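Local coordinates for protein oxidized polyvinyl alcohol hydrolase (Sphingopyxis, PDB 3WLA) that hydrolyses beta-diketones such as 4,6-nonanedione and cleaves oxidized polyvinyl alcohol in the second step of polyvinyl alcohol degradation, at residues A[54-59]-A[109-114]; A[58-63]-A[82-87]; A[243-248]-A[255-260]. All coordinates share one frame; numbering follows the deposited sequence.

In the fold
From the N terminus, the chain leaves strand 47-53 of the central mixed sheet through a loop that begins both early contacts. Contact 2 closes the shorter span, joining the start of helix 60-65 to strand 81-85 next to strand 47-53. Contact 1 closes the longer one and contains it, bringing 54-59 against the later loop 109-114; the two share Glu58 and Ala59, and Arg87 of contact 2 packs on Trp114 of contact 1. Contact 3 follows separately, closing a short hairpin between strands 244-246 and 253-256 at the start of helix 257-269. It has no touch with contact 2, but Trp245 meets Thr56 and Trp111 of contact 1 beside the bound sulfate.

Contact 1. Residues A[54-59]-A[109-114]; sequences VGTVEA and WTWNPW. With SO4 (sulfate ion), chain D.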
ATOM      1  N   VAL A  54       0.916  -6.047   5.665  1.00 20.58           N
ATOM      2  CA  VAL A  54       2.262  -6.251   6.208  1.00 20.21           C
ATOM      3  C   VAL A  54       3.239  -6.304   5.034  1.00 18.34           C
ATOM      4  O   VAL A  54       2.851  -6.395   3.872  1.00 16.81           O
ATOM      5  CB  VAL A  54       2.433  -7.630   6.942  1.00 18.47           C
ATOM      6  CG1 VAL A  54       1.736  -7.606   8.303  1.00 18.93           C
ATOM      7  CG2 VAL A  54       1.802  -8.736   6.101  1.00 17.24           C
ATOM      8  N   GLY A  55       4.508  -6.308   5.400  1.00 18.08           N
ATOM      9  CA  GLY A  55       5.581  -6.389   4.469  1.00 17.95           C
ATOM     10  C   GLY A  55       6.205  -7.774   4.387  1.00 18.96           C
ATOM     11  O   GLY A  55       5.539  -8.788   4.147  1.00 19.01           O
ATOM     12  N   THR A  56       7.493  -7.838   4.612  1.00 17.64           N
ATOM     13  CA  THR A  56       8.168  -9.114   4.426  1.00 18.90           C
ATOM     14  C   THR A  56       8.229 -10.026   5.649  1.00 20.83           C
ATOM     15  O   THR A  56       8.109 -11.275   5.511  1.00 20.99           O
ATOM     16  CB  THR A  56       9.633  -8.890   4.005  1.00 20.61           C
ATOM     17  OG1 THR A  56       9.688  -7.991   2.874  1.00 21.15           O
ATOM     18  CG2 THR A  56      10.343 -10.282   3.773  1.00 15.92           C
ATOM     19  N   VAL A  57       8.405  -9.428   6.832  1.00 20.83           N
ATOM     20  CA  VAL A  57       8.587 -10.257   8.028  1.00 19.92           C
ATOM     21  C   VAL A  57       7.564 -10.192   9.150  1.00 21.57           C
ATOM     22  O   VAL A  57       7.687 -10.919  10.139  1.00 21.24           O
ATOM     23  CB  VAL A  57      10.002 -10.071   8.608  1.00 18.78           C
ATOM     24  CG1 VAL A  57      11.047 -10.319   7.484  1.00 19.89           C
ATOM     25  CG2 VAL A  57      10.161  -8.689   9.185  1.00 22.91           C
ATOM     26  N   GLU A  58       6.531  -9.365   9.032  1.00 21.68           N
ATOM     27  CA  GLU A  58       5.542  -9.316  10.129  1.00 22.23           C
ATOM     28  C   GLU A  58       4.294 -10.097   9.755  1.00 20.47           C
ATOM     29  O   GLU A  58       3.869 -10.123   8.589  1.00 20.82           O
ATOM     30  CB  GLU A  58       5.173  -7.864  10.438  1.00 24.80           C
ATOM     31  CG  GLU A  58       6.391  -7.044  10.893  1.00 26.25           C
ATOM     32  CD  GLU A  58       6.020  -5.574  11.055  1.00 27.88           C
ATOM     33  OE1 GLU A  58       5.764  -4.947  10.008  1.00 27.35           O
ATOM     34  OE2 GLU A  58       5.973  -5.085  12.213  1.00 25.37           O
ATOM     35  N   ALA A  59       3.676 -10.723  10.747  1.00 21.00           N
ATOM     36  CA  ALA A  59       2.467 -11.535  10.499  1.00 20.71           C
ATOM     37  C   ALA A  59       1.269 -10.597  10.395  1.00 21.23           C
ATOM     38  O   ALA A  59       1.262  -9.566  11.091  1.00 21.17           O
ATOM     39  CB  ALA A  59       2.206 -12.493  11.719  1.00 20.08           C
ATOM     40  N   TRP A 109       7.535 -11.893 -10.778  1.00 25.77           N
ATOM     41  CA  TRP A 109       7.497 -10.888  -9.714  1.00 25.26           C
ATOM     42  C   TRP A 109       8.882 -10.586  -9.132  1.00 25.26           C
ATOM     43  O   TRP A 109       9.760 -11.450  -9.104  1.00 25.31           O
ATOM     44  CB  TRP A 109       6.551 -11.368  -8.599  1.00 24.33           C
ATOM     45  CG  TRP A 109       5.132 -11.526  -9.122  1.00 24.89           C
ATOM     46  CD1 TRP A 109       4.458 -12.709  -9.368  1.00 25.84           C
ATOM     47  CD2 TRP A 109       4.258 -10.464  -9.548  1.00 23.05           C
ATOM     48  NE1 TRP A 109       3.215 -12.420  -9.925  1.00 26.04           N
ATOM     49  CE2 TRP A 109       3.076 -11.060 -10.043  1.00 23.07           C
ATOM     50  CE3 TRP A 109       4.363  -9.064  -9.549  1.00 20.35           C
ATOM     51  CZ2 TRP A 109       2.001 -10.296 -10.536  1.00 22.83           C
ATOM     52  CZ3 TRP A 109       3.301  -8.295 -10.030  1.00 23.12           C
ATOM     53  CH2 TRP A 109       2.129  -8.912 -10.520  1.00 23.39           C
ATOM     54  N   THR A 110       9.058  -9.363  -8.655  1.00 25.57           N
ATOM     55  CA  THR A 110      10.318  -8.936  -8.052  1.00 26.19           C
ATOM     56  C   THR A 110      10.591  -9.498  -6.623  1.00 26.16           C
ATOM     57  O   THR A 110      11.659 -10.046  -6.361  1.00 26.37           O
ATOM     58  CB  THR A 110      10.406  -7.388  -7.965  1.00 24.32           C
ATOM     59  OG1 THR A 110      10.195  -6.795  -9.278  1.00 26.67           O
ATOM     60  CG2 THR A 110      11.787  -6.981  -7.416  1.00 24.95           C
ATOM     61  N   TRP A 111       9.611  -9.382  -5.721  1.00 25.31           N
ATOM     62  CA  TRP A 111       9.806  -9.788  -4.320  1.00 24.44           C
ATOM     63  C   TRP A 111       8.622 -10.689  -3.985  1.00 24.92           C
ATOM     64  O   TRP A 111       7.484 -10.436  -4.414  1.00 22.61           O
ATOM     65  CB  TRP A 111       9.806  -8.511  -3.430  1.00 26.84           C
ATOM     66  CG  TRP A 111      10.485  -8.612  -2.071  1.00 33.02           C
ATOM     67  CD1 TRP A 111       9.936  -8.333  -0.799  1.00 33.43           C
ATOM     68  CD2 TRP A 111      11.852  -8.934  -1.841  1.00 36.10           C
ATOM     69  NE1 TRP A 111      10.899  -8.462   0.168  1.00 32.41           N
ATOM     70  CE2 TRP A 111      12.079  -8.831  -0.432  1.00 36.94           C
ATOM     71  CE3 TRP A 111      12.922  -9.302  -2.689  1.00 36.02           C
ATOM     72  CZ2 TRP A 111      13.340  -9.089   0.136  1.00 38.56           C
ATOM     73  CZ3 TRP A 111      14.172  -9.550  -2.116  1.00 38.32           C
ATOM     74  CH2 TRP A 111      14.368  -9.445  -0.731  1.00 36.87           C
ATOM     75  N   ASN A 112       8.891 -11.728  -3.209  1.00 23.31           N
ATOM     76  CA  ASN A 112       7.870 -12.684  -2.917  1.00 22.58           C
ATOM     77  C   ASN A 112       6.663 -12.304  -2.017  1.00 21.82           C
ATOM     78  O   ASN A 112       5.580 -12.807  -2.230  1.00 22.30           O
ATOM     79  CB  ASN A 112       8.522 -13.956  -2.345  1.00 23.04           C
ATOM     80  CG  ASN A 112       7.656 -15.202  -2.548  1.00 25.03           C
ATOM     81  OD1 ASN A 112       6.979 -15.316  -3.547  1.00 28.78           O
ATOM     82  ND2 ASN A 112       7.705 -16.131  -1.628  1.00 26.52           N
ATOM     83  N   PRO A 113       6.835 -11.453  -1.004  1.00 20.65           N
ATOM     84  CA  PRO A 113       5.615 -11.188  -0.196  1.00 21.51           C
ATOM     85  C   PRO A 113       4.304 -10.805  -0.888  1.00 22.31           C
ATOM     86  O   PRO A 113       3.225 -11.338  -0.552  1.00 22.71           O
ATOM     87  CB  PRO A 113       6.068 -10.105   0.779  1.00 21.11           C
ATOM     88  CG  PRO A 113       7.547 -10.364   0.944  1.00 18.13           C
ATOM     89  CD  PRO A 113       7.982 -10.682  -0.507  1.00 19.74           C
ATOM     90  N   TRP A 114       4.398  -9.875  -1.834  1.00 21.50           N
ATOM     91  CA  TRP A 114       3.211  -9.409  -2.547  1.00 22.46           C
ATOM     92  C   TRP A 114       3.580  -9.290  -3.994  1.00 23.32           C
ATOM     93  O   TRP A 114       4.731  -8.974  -4.303  1.00 22.50           O
ATOM     94  CB  TRP A 114       2.740  -8.005  -2.072  1.00 21.35           C
ATOM     95  CG  TRP A 114       2.195  -7.959  -0.645  1.00 21.52           C
ATOM     96  CD1 TRP A 114       2.806  -7.423   0.465  1.00 20.60           C
ATOM     97  CD2 TRP A 114       0.934  -8.457  -0.204  1.00 21.43           C
ATOM     98  NE1 TRP A 114       1.996  -7.560   1.556  1.00 20.52           N
ATOM     99  CE2 TRP A 114       0.835  -8.182   1.189  1.00 21.72           C
ATOM    100  CE3 TRP A 114      -0.134  -9.111  -0.846  1.00 22.25           C
ATOM    101  CZ2 TRP A 114      -0.304  -8.537   1.964  1.00 20.66           C
ATOM    102  CZ3 TRP A 114      -1.274  -9.473  -0.071  1.00 20.79           C
ATOM    103  CH2 TRP A 114      -1.339  -9.179   1.328  1.00 22.16           C
TER
HETATM  104  S   SO4 D 901       9.646  -5.726   6.279  1.00 25.38           S
HETATM  105  O1  SO4 D 901       9.251  -5.694   4.863  1.00 22.66           O
HETATM  106  O2  SO4 D 901       8.698  -6.586   7.041  1.00 25.82           O
HETATM  107  O3  SO4 D 901      10.944  -6.344   6.400  1.00 22.88           O
HETATM  108  O4  SO4 D 901       9.696  -4.389   6.876  1.00 23.51           O
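Thr56 OG1 is gripped by two groups at once. The indole of Trp111 donates its NE1 hydrogen bond to this oxygen, with NE1 and OG1 3.0 Å apart and OG1 lying in the ring plane at the edge. The same hydroxyl donates to O1 of a bound sulfate. Its torsion matters here: OG1 stands anti to the carbonyl carbon and beside the backbone N (chi1 -52°), where hydroxyl and amide can reach one sulfate oxygen together, Thr56 N lying 2.8 Å from O1. Val57 N adds a nearly straight bond (172°) to sulfate O2, the two atoms being 2.9 Å apart. At Gly55 a CB would collide with sulfate O1.

Two successive amides in the loop after strand 47-53, facing an anion that is also bonded by Ser162 OG, are consistent with a part of the oxyanion hole of an alpha/beta-hydrolase. The sulfate itself probably came from the crystallisation liquor.

One residue before Gly55, Trp114 NE1 donates to Val54 O across 2.7 Å, at 165° at the hydrogen and close to the plane of the indole. Between the two tryptophan bonds sits Pro113, whose CG packs 3.7 Å from Thr56 OG1 and whose CB rests against Gly55 O. Pro113 and Trp114 both lean on Ala163 of helix 163-174, and Trp114 reaches on to Met167.

Contact 2. Residues A[58-63]-A[82-87]; sequences EATNWN and VISPVR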
ATOM      1  N   GLU A  58       6.531  -9.365   9.032  1.00 21.68           N
ATOM      2  CA  GLU A  58       5.542  -9.316  10.129  1.00 22.23           C
ATOM      3  C   GLU A  58       4.294 -10.097   9.755  1.00 20.47           C
ATOM      4  O   GLU A  58       3.869 -10.123   8.589  1.00 20.82           O
ATOM      5  CB  GLU A  58       5.173  -7.864  10.438  1.00 24.80           C
ATOM      6  CG  GLU A  58       6.391  -7.044  10.893  1.00 26.25           C
ATOM      7  CD  GLU A  58       6.020  -5.574  11.055  1.00 27.88           C
ATOM      8  OE1 GLU A  58       5.764  -4.947  10.008  1.00 27.35           O
ATOM      9  OE2 GLU A  58       5.973  -5.085  12.213  1.00 25.37           O
ATOM     10  N   ALA A  59       3.676 -10.723  10.747  1.00 21.00           N
ATOM     11  CA  ALA A  59       2.467 -11.535  10.499  1.00 20.71           C
ATOM     12  C   ALA A  59       1.269 -10.597  10.395  1.00 21.23           C
ATOM     13  O   ALA A  59       1.262  -9.566  11.091  1.00 21.17           O
ATOM     14  CB  ALA A  59       2.206 -12.493  11.719  1.00 20.08           C
ATOM     15  N   THR A  60       0.250 -10.997   9.630  1.00 20.50           N
ATOM     16  CA  THR A  60      -0.978 -10.193   9.513  1.00 20.91           C
ATOM     17  C   THR A  60      -1.581  -9.890  10.891  1.00 21.83           C
ATOM     18  O   THR A  60      -2.010  -8.735  11.168  1.00 22.69           O
ATOM     19  CB  THR A  60      -2.000 -10.888   8.603  1.00 19.85           C
ATOM     20  OG1 THR A  60      -1.508 -10.831   7.253  1.00 19.20           O
ATOM     21  CG2 THR A  60      -3.450 -10.205   8.652  1.00 16.40           C
ATOM     22  N   ASN A  61      -1.611 -10.884  11.767  1.00 21.05           N
ATOM     23  CA  ASN A  61      -2.171 -10.634  13.092  1.00 22.66           C
ATOM     24  C   ASN A  61      -1.338  -9.633  13.924  1.00 22.55           C
ATOM     25  O   ASN A  61      -1.898  -8.946  14.762  1.00 23.94           O
ATOM     26  CB  ASN A  61      -2.368 -11.936  13.852  1.00 22.92           C
ATOM     27  CG  ASN A  61      -3.643 -12.632  13.455  1.00 23.67           C
ATOM     28  OD1 ASN A  61      -4.523 -12.049  12.818  1.00 24.69           O
ATOM     29  ND2 ASN A  61      -3.762 -13.903  13.852  1.00 25.56           N
ATOM     30  N   TRP A  62      -0.025  -9.574  13.715  1.00 21.86           N
ATOM     31  CA  TRP A  62       0.769  -8.588  14.424  1.00 21.88           C
ATOM     32  C   TRP A  62       0.342  -7.198  13.988  1.00 22.12           C
ATOM     33  O   TRP A  62       0.140  -6.345  14.825  1.00 23.58           O
ATOM     34  CB  TRP A  62       2.257  -8.706  14.142  1.00 22.95           C
ATOM     35  CG  TRP A  62       2.847 -10.039  14.469  1.00 22.80           C
ATOM     36  CD1 TRP A  62       2.204 -11.123  15.014  1.00 23.98           C
ATOM     37  CD2 TRP A  62       4.183 -10.443  14.206  1.00 23.27           C
ATOM     38  NE1 TRP A  62       3.074 -12.181  15.095  1.00 24.27           N
ATOM     39  CE2 TRP A  62       4.298 -11.790  14.602  1.00 24.00           C
ATOM     40  CE3 TRP A  62       5.313  -9.793  13.672  1.00 20.82           C
ATOM     41  CZ2 TRP A  62       5.494 -12.501  14.477  1.00 26.38           C
ATOM     42  CZ3 TRP A  62       6.528 -10.507  13.553  1.00 21.37           C
ATOM     43  CH2 TRP A  62       6.600 -11.844  13.952  1.00 23.82           C
ATOM     44  N   ASN A  63       0.251  -6.975  12.682  1.00 21.59           N
ATOM     45  CA  ASN A  63      -0.138  -5.688  12.175  1.00 23.26           C
ATOM     46  C   ASN A  63      -1.490  -5.245  12.768  1.00 23.71           C
ATOM     47  O   ASN A  63      -1.692  -4.073  13.023  1.00 24.41           O
ATOM     48  CB  ASN A  63      -0.183  -5.781  10.654  1.00 24.11           C
ATOM     49  CG  ASN A  63      -0.690  -4.526   9.994  1.00 26.54           C
ATOM     50  OD1 ASN A  63      -1.902  -4.306   9.934  1.00 26.20           O
ATOM     51  ND2 ASN A  63       0.236  -3.705   9.462  1.00 25.71           N
ATOM     52  N   VAL A  82     -11.981  -2.746   9.229  1.00 25.02           N
ATOM     53  CA  VAL A  82     -10.559  -3.063   8.929  1.00 23.67           C
ATOM     54  C   VAL A  82     -10.479  -4.498   8.337  1.00 25.70           C
ATOM     55  O   VAL A  82     -10.994  -5.460   8.948  1.00 22.97           O
ATOM     56  CB  VAL A  82      -9.728  -2.990  10.245  1.00 22.53           C
ATOM     57  CG1 VAL A  82      -8.196  -3.239  10.013  1.00 20.20           C
ATOM     58  CG2 VAL A  82      -9.943  -1.609  10.880  1.00 21.68           C
ATOM     59  N   ILE A  83      -9.900  -4.637   7.140  1.00 25.49           N
ATOM     60  CA  ILE A  83      -9.748  -5.972   6.540  1.00 25.14           C
ATOM     61  C   ILE A  83      -8.243  -6.131   6.209  1.00 26.74           C
ATOM     62  O   ILE A  83      -7.696  -5.366   5.421  1.00 26.21           O
ATOM     63  CB  ILE A  83     -10.577  -6.111   5.238  1.00 26.46           C
ATOM     64  CG1 ILE A  83     -12.025  -5.727   5.469  1.00 26.49           C
ATOM     65  CG2 ILE A  83     -10.533  -7.575   4.708  1.00 25.43           C
ATOM     66  CD1 ILE A  83     -12.746  -5.472   4.170  1.00 20.97           C
ATOM     67  N   SER A  84      -7.555  -7.079   6.842  1.00 25.44           N
ATOM     68  CA  SER A  84      -6.133  -7.253   6.548  1.00 24.02           C
ATOM     69  C   SER A  84      -5.988  -8.585   5.793  1.00 24.05           C
ATOM     70  O   SER A  84      -6.396  -9.645   6.324  1.00 23.91           O
ATOM     71  CB  SER A  84      -5.319  -7.294   7.836  1.00 23.95           C
ATOM     72  OG  SER A  84      -3.922  -7.196   7.544  1.00 24.50           O
ATOM     73  N   PRO A  85      -5.459  -8.539   4.557  1.00 22.34           N
ATOM     74  CA  PRO A  85      -5.252  -9.702   3.687  1.00 22.78           C
ATOM     75  C   PRO A  85      -4.006 -10.448   4.012  1.00 22.72           C
ATOM     76  O   PRO A  85      -3.010  -9.860   4.396  1.00 22.52           O
ATOM     77  CB  PRO A  85      -5.213  -9.094   2.301  1.00 21.64           C
ATOM     78  CG  PRO A  85      -4.427  -7.800   2.573  1.00 24.54           C
ATOM     79  CD  PRO A  85      -4.990  -7.292   3.895  1.00 21.38           C
ATOM     80  N   VAL A  86      -4.070 -11.772   3.862  1.00 23.37           N
ATOM     81  CA  VAL A  86      -2.931 -12.626   4.101  1.00 21.67           C
ATOM     82  C   VAL A  86      -2.126 -12.834   2.785  1.00 21.70           C
ATOM     83  O   VAL A  86      -2.699 -13.066   1.694  1.00 20.96           O
ATOM     84  CB  VAL A  86      -3.382 -14.008   4.673  1.00 21.25           C
ATOM     85  CG1 VAL A  86      -2.155 -14.920   4.810  1.00 19.03           C
ATOM     86  CG2 VAL A  86      -4.045 -13.775   6.090  1.00 20.34           C
ATOM     87  N   ARG A  87      -0.801 -12.753   2.890  1.00 20.32           N
ATOM     88  CA  ARG A  87       0.070 -12.896   1.700  1.00 21.41           C
ATOM     89  C   ARG A  87      -0.016 -14.351   1.156  1.00 22.90           C
ATOM     90  O   ARG A  87      -0.080 -15.286   1.948  1.00 21.86           O
ATOM     91  CB  ARG A  87       1.529 -12.610   2.087  1.00 19.17           C
ATOM     92  CG  ARG A  87       1.838 -11.126   2.450  1.00 23.04           C
ATOM     93  CD  ARG A  87       3.146 -11.001   3.241  1.00 21.86           C
ATOM     94  NE  ARG A  87       2.953 -11.747   4.491  1.00 21.67           N
ATOM     95  CZ  ARG A  87       3.891 -11.986   5.401  1.00 23.71           C
ATOM     96  NH1 ARG A  87       5.140 -11.508   5.224  1.00 18.87           N
ATOM     97  NH2 ARG A  87       3.563 -12.729   6.490  1.00 20.90           N
TER
HETATM   98  O   HOH W   1       0.341 -12.351   5.774  1.00 21.27           O
HETATM   99  O   HOH W   2      -1.594  -8.239   6.077  1.00 22.10           O
HETATM  100  O   HOH W   3       0.826 -13.872   8.072  1.00 23.25           O
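With OG1 anti to its carbonyl carbon and CG2 anti to its backbone N (chi1 -70°), Thr60 turns both branches to the strand: the methyl to Ser84, the hydroxyl to the backbone beyond it. Ser84 OG, itself anti to the backbone N (chi1 -168°), lies only 3.2 Å from Thr60 CG2, while its hydrogen bonds go to Pro52 O and to a water. Two waters bridge the segments through Thr60 OG1. One, 2.8 Å from Thr60 OG1, donates to both Ser84 OG and Pro85 O. The other also lies 2.8 Å from Thr60 OG1 and accepts from Arg87 N and NE. A valine in place of Thr60 would probably leave both waters without this partner on the helix and residues 84-87 less firmly tied to it.

The guanidinium of Arg87 passes with one face over Glu58 O, 3.4 Å from NH2 at an angle too poor for a bond. Its NH2 donates instead to Gly97 O, and NH1 makes weak bonds to Gly55 O and Thr56 O. Helix 60-65, with Ala59 at its N-cap, thus packs on the strand that follows it in the beta-alpha-beta crossover linking parallel neighbours 47-53 and 81-85.

Contact 3. Residues A[243-248]-A[255-260]; sequences DLWDCG and SDYRPT
Asp243 and Tyr257 meet twice, by backbone and by side chain. Tyr257 N donates to Asp243 O, 3.2 Å away, and Asp243 OD1 lies 3.4 Å from Tyr257 CD2, the carboxylate and ring planes only 22° apart. Farther along the ring, Tyr257 CE2 packs 3.8 Å from Trp245 CB. Strand pairing runs beside these contacts. In the antiparallel hydrogen-bonded pair Trp245 with Ser255, Trp245 N reaches Ser255 O at 2.8 Å in a nearly straight bond (169°), answered by a weak one from Ser255 N to Trp245 O. Leu244 and Asp256 form the adjoining non-hydrogen-bonded pair on the other face; Asp256 CG, anti to its backbone N (chi1 175°), lays the carboxylate alongside Leu244, with CD2 3.4 Å from CG.

A second shell fixes the polar ends. Asp256 is the N-cap of helix 257-269: its OD1 accepts from Arg258 N at 2.9 Å from above the carboxylate plane, and OD2 forms a salt bridge with Arg205. Asp243 OD2 is held by Ser186 OG and Gly239 N, while OD1 accepts from His285 ND1, on whose ring Tyr257 stacks; with Ser162, this geometry suggests a Ser-His-Asp charge relay.

The hairpin thus leads straight into helix 257-269, with Asp256 against Phe201 of helix 201-210 and Asp243 and Arg258 touching Trp238 at the end of strand 232-238.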
ATOM      1  N   ASP A 243      15.404   4.970   6.994  1.00 26.05           N
ATOM      2  CA  ASP A 243      14.389   4.204   6.239  1.00 24.93           C
ATOM      3  C   ASP A 243      15.045   3.533   5.010  1.00 25.42           C
ATOM      4  O   ASP A 243      15.022   4.060   3.882  1.00 26.84           O
ATOM      5  CB  ASP A 243      13.213   5.103   5.793  1.00 23.04           C
ATOM      6  CG  ASP A 243      12.001   4.272   5.339  1.00 22.31           C
ATOM      7  OD1 ASP A 243      12.090   3.008   5.385  1.00 23.66           O
ATOM      8  OD2 ASP A 243      10.969   4.879   4.969  1.00 22.79           O
ATOM      9  N   LEU A 244      15.637   2.369   5.266  1.00 25.17           N
ATOM     10  CA  LEU A 244      16.372   1.532   4.319  1.00 25.61           C
ATOM     11  C   LEU A 244      16.083   0.055   4.590  1.00 27.57           C
ATOM     12  O   LEU A 244      15.653  -0.304   5.690  1.00 26.80           O
ATOM     13  CB  LEU A 244      17.871   1.725   4.529  1.00 27.30           C
ATOM     14  CG  LEU A 244      18.411   3.158   4.513  1.00 27.54           C
ATOM     15  CD1 LEU A 244      19.778   3.235   5.305  1.00 30.34           C
ATOM     16  CD2 LEU A 244      18.564   3.568   3.084  1.00 25.75           C
ATOM     17  N   TRP A 245      16.307  -0.788   3.588  1.00 29.55           N
ATOM     18  CA  TRP A 245      16.141  -2.224   3.762  1.00 32.34           C
ATOM     19  C   TRP A 245      17.468  -2.888   3.419  1.00 33.32           C
ATOM     20  O   TRP A 245      17.978  -2.813   2.280  1.00 30.70           O
ATOM     21  CB  TRP A 245      15.033  -2.761   2.890  1.00 37.53           C
ATOM     22  CG  TRP A 245      15.078  -4.215   2.835  1.00 44.50           C
ATOM     23  CD1 TRP A 245      15.995  -4.998   2.174  1.00 47.30           C
ATOM     24  CD2 TRP A 245      14.207  -5.095   3.491  1.00 47.23           C
ATOM     25  NE1 TRP A 245      15.737  -6.319   2.385  1.00 49.77           N
ATOM     26  CE2 TRP A 245      14.639  -6.413   3.193  1.00 48.25           C
ATOM     27  CE3 TRP A 245      13.095  -4.908   4.311  1.00 46.45           C
ATOM     28  CZ2 TRP A 245      13.998  -7.534   3.684  1.00 49.78           C
ATOM     29  CZ3 TRP A 245      12.479  -5.991   4.783  1.00 49.01           C
ATOM     30  CH2 TRP A 245      12.917  -7.314   4.479  1.00 50.26           C
ATOM     31  N   ASP A 246      18.032  -3.552   4.427  1.00 33.05           N
ATOM     32  CA  ASP A 246      19.336  -4.171   4.301  1.00 33.66           C
ATOM     33  C   ASP A 246      19.178  -5.554   4.890  1.00 35.20           C
ATOM     34  O   ASP A 246      18.821  -5.667   6.045  1.00 37.06           O
ATOM     35  CB  ASP A 246      20.318  -3.343   5.128  1.00 33.80           C
ATOM     36  CG  ASP A 246      21.739  -3.834   5.031  1.00 34.32           C
ATOM     37  OD1 ASP A 246      21.957  -5.031   4.760  1.00 34.22           O
ATOM     38  OD2 ASP A 246      22.636  -3.004   5.249  1.00 37.57           O
ATOM     39  N   CYS A 247      19.437  -6.600   4.121  1.00 33.83           N
ATOM     40  CA  CYS A 247      19.260  -7.926   4.640  1.00 34.86           C
ATOM     41  C   CYS A 247      20.547  -8.704   4.894  1.00 33.58           C
ATOM     42  O   CYS A 247      20.523  -9.926   5.030  1.00 32.66           O
ATOM     43  CB  CYS A 247      18.350  -8.710   3.713  1.00 36.92           C
ATOM     44  SG  CYS A 247      19.003  -8.797   2.039  1.00 40.14           S
ATOM     45  N   GLY A 248      21.661  -8.003   4.998  1.00 31.15           N
ATOM     46  CA  GLY A 248      22.887  -8.708   5.241  1.00 31.30           C
ATOM     47  C   GLY A 248      23.418  -9.287   3.943  1.00 30.92           C
ATOM     48  O   GLY A 248      22.690  -9.379   2.936  1.00 28.21           O
ATOM     49  N   SER A 255      17.252  -1.702  -0.821  1.00 29.06           N
ATOM     50  CA  SER A 255      16.197  -0.721  -1.062  1.00 27.17           C
ATOM     51  C   SER A 255      16.473   0.485  -0.162  1.00 27.16           C
ATOM     52  O   SER A 255      16.790   0.325   1.030  1.00 25.24           O
ATOM     53  CB  SER A 255      14.808  -1.226  -0.687  1.00 29.08           C
ATOM     54  OG  SER A 255      14.352  -2.168  -1.618  1.00 27.05           O
ATOM     55  N   ASP A 256      16.366   1.678  -0.735  1.00 25.53           N
ATOM     56  CA  ASP A 256      16.537   2.903   0.025  1.00 25.95           C
ATOM     57  C   ASP A 256      15.221   3.636  -0.229  1.00 24.28           C
ATOM     58  O   ASP A 256      14.922   4.010  -1.359  1.00 26.44           O
ATOM     59  CB  ASP A 256      17.706   3.670  -0.559  1.00 26.64           C
ATOM     60  CG  ASP A 256      17.900   5.034   0.088  1.00 26.79           C
ATOM     61  OD1 ASP A 256      17.015   5.594   0.748  1.00 26.86           O
ATOM     62  OD2 ASP A 256      18.983   5.563  -0.113  1.00 29.35           O
ATOM     63  N   TYR A 257      14.425   3.839   0.790  1.00 24.71           N
ATOM     64  CA  TYR A 257      13.156   4.460   0.567  1.00 24.34           C
ATOM     65  C   TYR A 257      13.152   5.956   0.375  1.00 25.20           C
ATOM     66  O   TYR A 257      12.101   6.537   0.299  1.00 24.56           O
ATOM     67  CB  TYR A 257      12.181   4.075   1.659  1.00 24.46           C
ATOM     68  CG  TYR A 257      12.033   2.558   1.640  1.00 23.74           C
ATOM     69  CD1 TYR A 257      11.127   1.939   0.777  1.00 24.41           C
ATOM     70  CD2 TYR A 257      12.930   1.754   2.380  1.00 23.52           C
ATOM     71  CE1 TYR A 257      11.121   0.518   0.638  1.00 23.48           C
ATOM     72  CE2 TYR A 257      12.933   0.359   2.257  1.00 24.20           C
ATOM     73  CZ  TYR A 257      12.022  -0.244   1.387  1.00 26.00           C
ATOM     74  OH  TYR A 257      12.024  -1.611   1.307  1.00 26.19           O
ATOM     75  N   ARG A 258      14.318   6.575   0.283  1.00 25.61           N
ATOM     76  CA  ARG A 258      14.313   8.030   0.049  1.00 26.52           C
ATOM     77  C   ARG A 258      13.940   8.215  -1.427  1.00 25.95           C
ATOM     78  O   ARG A 258      12.941   8.858  -1.759  1.00 26.40           O
ATOM     79  CB  ARG A 258      15.702   8.617   0.366  1.00 29.65           C
ATOM     80  CG  ARG A 258      15.865  10.138   0.157  1.00 31.50           C
ATOM     81  CD  ARG A 258      17.379  10.394   0.113  1.00 32.16           C
ATOM     82  NE  ARG A 258      17.962  10.071   1.417  1.00 31.15           N
ATOM     83  CZ  ARG A 258      17.865  10.891   2.451  1.00 32.29           C
ATOM     84  NH1 ARG A 258      17.247  12.063   2.297  1.00 30.81           N
ATOM     85  NH2 ARG A 258      18.282  10.526   3.652  1.00 31.85           N
ATOM     86  N   PRO A 259      14.699   7.603  -2.329  1.00 25.50           N
ATOM     87  CA  PRO A 259      14.308   7.817  -3.719  1.00 26.78           C
ATOM     88  C   PRO A 259      12.953   7.216  -4.071  1.00 28.51           C
ATOM     89  O   PRO A 259      12.240   7.735  -4.963  1.00 27.76           O
ATOM     90  CB  PRO A 259      15.432   7.173  -4.514  1.00 26.16           C
ATOM     91  CG  PRO A 259      16.031   6.152  -3.536  1.00 24.76           C
ATOM     92  CD  PRO A 259      16.004   6.921  -2.240  1.00 25.82           C
ATOM     93  N   THR A 260      12.575   6.121  -3.396  1.00 27.12           N
ATOM     94  CA  THR A 260      11.300   5.541  -3.761  1.00 26.90           C
ATOM     95  C   THR A 260      10.110   6.339  -3.316  1.00 25.47           C
ATOM     96  O   THR A 260       9.105   6.352  -4.029  1.00 26.37           O
ATOM     97  CB  THR A 260      11.103   4.101  -3.227  1.00 25.41           C
ATOM     98  OG1 THR A 260      10.936   4.150  -1.813  1.00 24.26           O
ATOM     99  CG2 THR A 260      12.282   3.258  -3.582  1.00 26.56           C
TER